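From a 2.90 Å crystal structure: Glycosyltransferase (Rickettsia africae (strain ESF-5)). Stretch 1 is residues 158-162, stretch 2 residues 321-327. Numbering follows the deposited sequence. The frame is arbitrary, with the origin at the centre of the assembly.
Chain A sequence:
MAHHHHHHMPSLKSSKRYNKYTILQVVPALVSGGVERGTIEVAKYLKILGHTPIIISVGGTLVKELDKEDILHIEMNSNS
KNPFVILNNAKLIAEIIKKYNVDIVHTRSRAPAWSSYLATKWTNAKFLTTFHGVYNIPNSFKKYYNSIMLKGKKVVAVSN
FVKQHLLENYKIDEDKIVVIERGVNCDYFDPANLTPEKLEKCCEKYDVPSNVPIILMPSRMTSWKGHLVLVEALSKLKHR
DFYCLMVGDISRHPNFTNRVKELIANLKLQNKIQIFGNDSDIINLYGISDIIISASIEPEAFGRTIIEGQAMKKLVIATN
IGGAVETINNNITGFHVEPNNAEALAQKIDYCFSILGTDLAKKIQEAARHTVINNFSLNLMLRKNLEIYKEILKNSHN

Stretch 1 158-162: VSNFV
Stretch 2, residues 321-327: IGGAVET

The contact is a small junction in which the carboxylate of E326 takes up the free backbone NH groups at the start of a helix, while a glycine turn packs on the ring of the first-turn phenylalanine. It buries 219 Å² summed over both sides, and the residues that touch are at least 161 positions apart in the same chain.

Stretch 1 enters the helix through S159, the N-cap residue, whose extended backbone (phi/psi -161/168) gives way to helical values at N160 (-73/-24), F161 (-64/-43) and V162 (-70/-38). With chi1 at 60° (p), the S159 side chain folds back so that OG accepts from V162 N at 3.2 Å, with an N-H...O angle of 159°. This capping bond satisfies one first-turn amide; those of N160 and F161 remain for the other stretch.

E326 supplies the acceptors. Its CA-to-CB bond points toward stretch 1, and chi1 -76° (m), chi2 -158° (t) and chi3 29° extend the chain to the helix start. There the carboxylate is bidentate: N160 N donates to E326 OE1 at 3.1 Å with an angle of 160°, and F161 N donates to E326 OE2 at 2.7 Å with an angle of 147°. A glutamate suits this place because its two oxygens can meet successive amides, and its negative charge is favourable at the positive end of a helix dipole. The fit is close around the carboxylate as well, with E326 OE2 3.2 Å from S159 CB and 3.2 Å from F161 CB. E326 has the largest share of the contact, 71 Å². N160 is exposed, with chi1 -79° (m) and chi2 -80°, and its side chain comes no nearer than 3.7 Å, from CB to E326 OE1.

Stretch 2 has no regular helix or strand. I321 to A324 form a type II' turn, with G322 at 66/-153 and G323 at -84/7; the A324 N to I321 O bond across it is weak, at 3.4 Å. A further backbone bond, E326 N to G323 O at 3.2 Å, ties the glutamate to the turn. The CB of I321 points away from stretch 1, so the turn meets the helix through its glycines.

The register is set by F161 and G323, whose CA atoms lie 5.3 Å apart. F161 CB points toward stretch 2, and chi1 175° (t) with chi2 72° places one ring face beneath G322. The CA of G322 lies 3.5 Å from the F161 ring centroid and 5° off the ring normal, a nearly axial CH-pi contact; the closest ring atom is F161 CE1, 3.6 Å from G322 CA. G323 N approaches F161 CG at 3.7 Å. Glycine suits position 322 because its phi is positive, at 66°; an ideal CB there would sit at contact distance, 3.7 Å from F161 CE2. At the buried G323 an ideal CB would lie 3.4 Å from S159 OG, close but not clashing, and its negative phi does not itself call for glycine.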

# COMPACT_ATOMS: atom_id res chain seq x y z
N VAL A 158 7.80 1.82 -5.79
CA VAL A 158 6.49 2.32 -5.39
C VAL A 158 6.57 3.59 -4.56
O VAL A 158 5.52 4.14 -4.19
CB VAL A 158 5.70 1.30 -4.56
CG1 VAL A 158 5.57 -0.03 -5.29
CG2 VAL A 158 6.35 1.11 -3.20
N SER A 159 7.77 4.07 -4.26
CA SER A 159 7.94 5.33 -3.53
C SER A 159 9.36 5.82 -3.75
O SER A 159 10.22 5.10 -4.26
CB SER A 159 7.64 5.15 -2.04
OG SER A 159 8.49 4.19 -1.43
N ASN A 160 9.60 7.07 -3.35
CA ASN A 160 10.98 7.56 -3.38
C ASN A 160 11.80 6.95 -2.26
O ASN A 160 13.03 6.89 -2.38
CB ASN A 160 11.01 9.08 -3.29
CG ASN A 160 10.71 9.75 -4.61
OD1 ASN A 160 11.57 9.86 -5.49
ND2 ASN A 160 9.46 10.21 -4.77
N PHE A 161 11.16 6.51 -1.19
CA PHE A 161 11.87 5.80 -0.13
C PHE A 161 12.44 4.49 -0.66
O PHE A 161 13.59 4.14 -0.37
CB PHE A 161 10.91 5.58 1.03
CG PHE A 161 11.46 4.75 2.15
CD1 PHE A 161 12.43 5.26 2.99
CD2 PHE A 161 10.98 3.48 2.38
CE1 PHE A 161 12.92 4.51 4.03
CE2 PHE A 161 11.46 2.72 3.43
CZ PHE A 161 12.43 3.24 4.25
N VAL A 162 11.67 3.75 -1.46
CA VAL A 162 12.18 2.52 -2.05
C VAL A 162 13.24 2.84 -3.11
O VAL A 162 14.24 2.13 -3.23
CB VAL A 162 11.02 1.69 -2.63
CG1 VAL A 162 11.54 0.57 -3.51
CG2 VAL A 162 10.16 1.13 -1.51
N ILE A 321 8.61 8.55 8.78
CA ILE A 321 9.45 7.37 8.63
C ILE A 321 9.04 6.58 7.40
O ILE A 321 7.84 6.35 7.16
CB ILE A 321 9.40 6.51 9.91
CG1 ILE A 321 10.35 5.33 9.82
CG2 ILE A 321 7.98 6.03 10.20
CD1 ILE A 321 10.29 4.44 11.03
N GLY A 322 10.02 6.18 6.59
CA GLY A 322 9.70 5.45 5.38
C GLY A 322 8.95 6.33 4.40
O GLY A 322 9.06 7.56 4.40
N GLY A 323 8.15 5.68 3.56
CA GLY A 323 7.34 6.43 2.62
C GLY A 323 6.03 6.92 3.16
O GLY A 323 5.22 7.46 2.40
N ALA A 324 5.79 6.77 4.47
CA ALA A 324 4.49 7.09 5.06
C ALA A 324 4.21 8.59 5.08
O ALA A 324 3.05 9.00 5.04
CB ALA A 324 4.41 6.52 6.48
N VAL A 325 5.25 9.42 5.13
CA VAL A 325 5.07 10.86 5.09
C VAL A 325 5.26 11.43 3.70
O VAL A 325 5.13 12.65 3.51
CB VAL A 325 6.03 11.57 6.07
N GLU A 326 5.55 10.58 2.70
CA GLU A 326 5.83 11.06 1.35
C GLU A 326 4.67 11.85 0.76
O GLU A 326 4.89 12.79 -0.02
CB GLU A 326 6.19 9.89 0.43
CG GLU A 326 7.58 9.33 0.63
CD GLU A 326 8.08 8.57 -0.59
OE1 GLU A 326 7.66 8.91 -1.73
OE2 GLU A 326 8.89 7.64 -0.42
N THR A 327 3.44 11.50 1.11
CA THR A 327 2.27 12.16 0.58
C THR A 327 1.82 13.38 1.39
O THR A 327 0.81 13.99 1.04
CB THR A 327 1.12 11.16 0.50
OG1 THR A 327 1.19 10.27 1.62
CG2 THR A 327 1.22 10.34 -0.77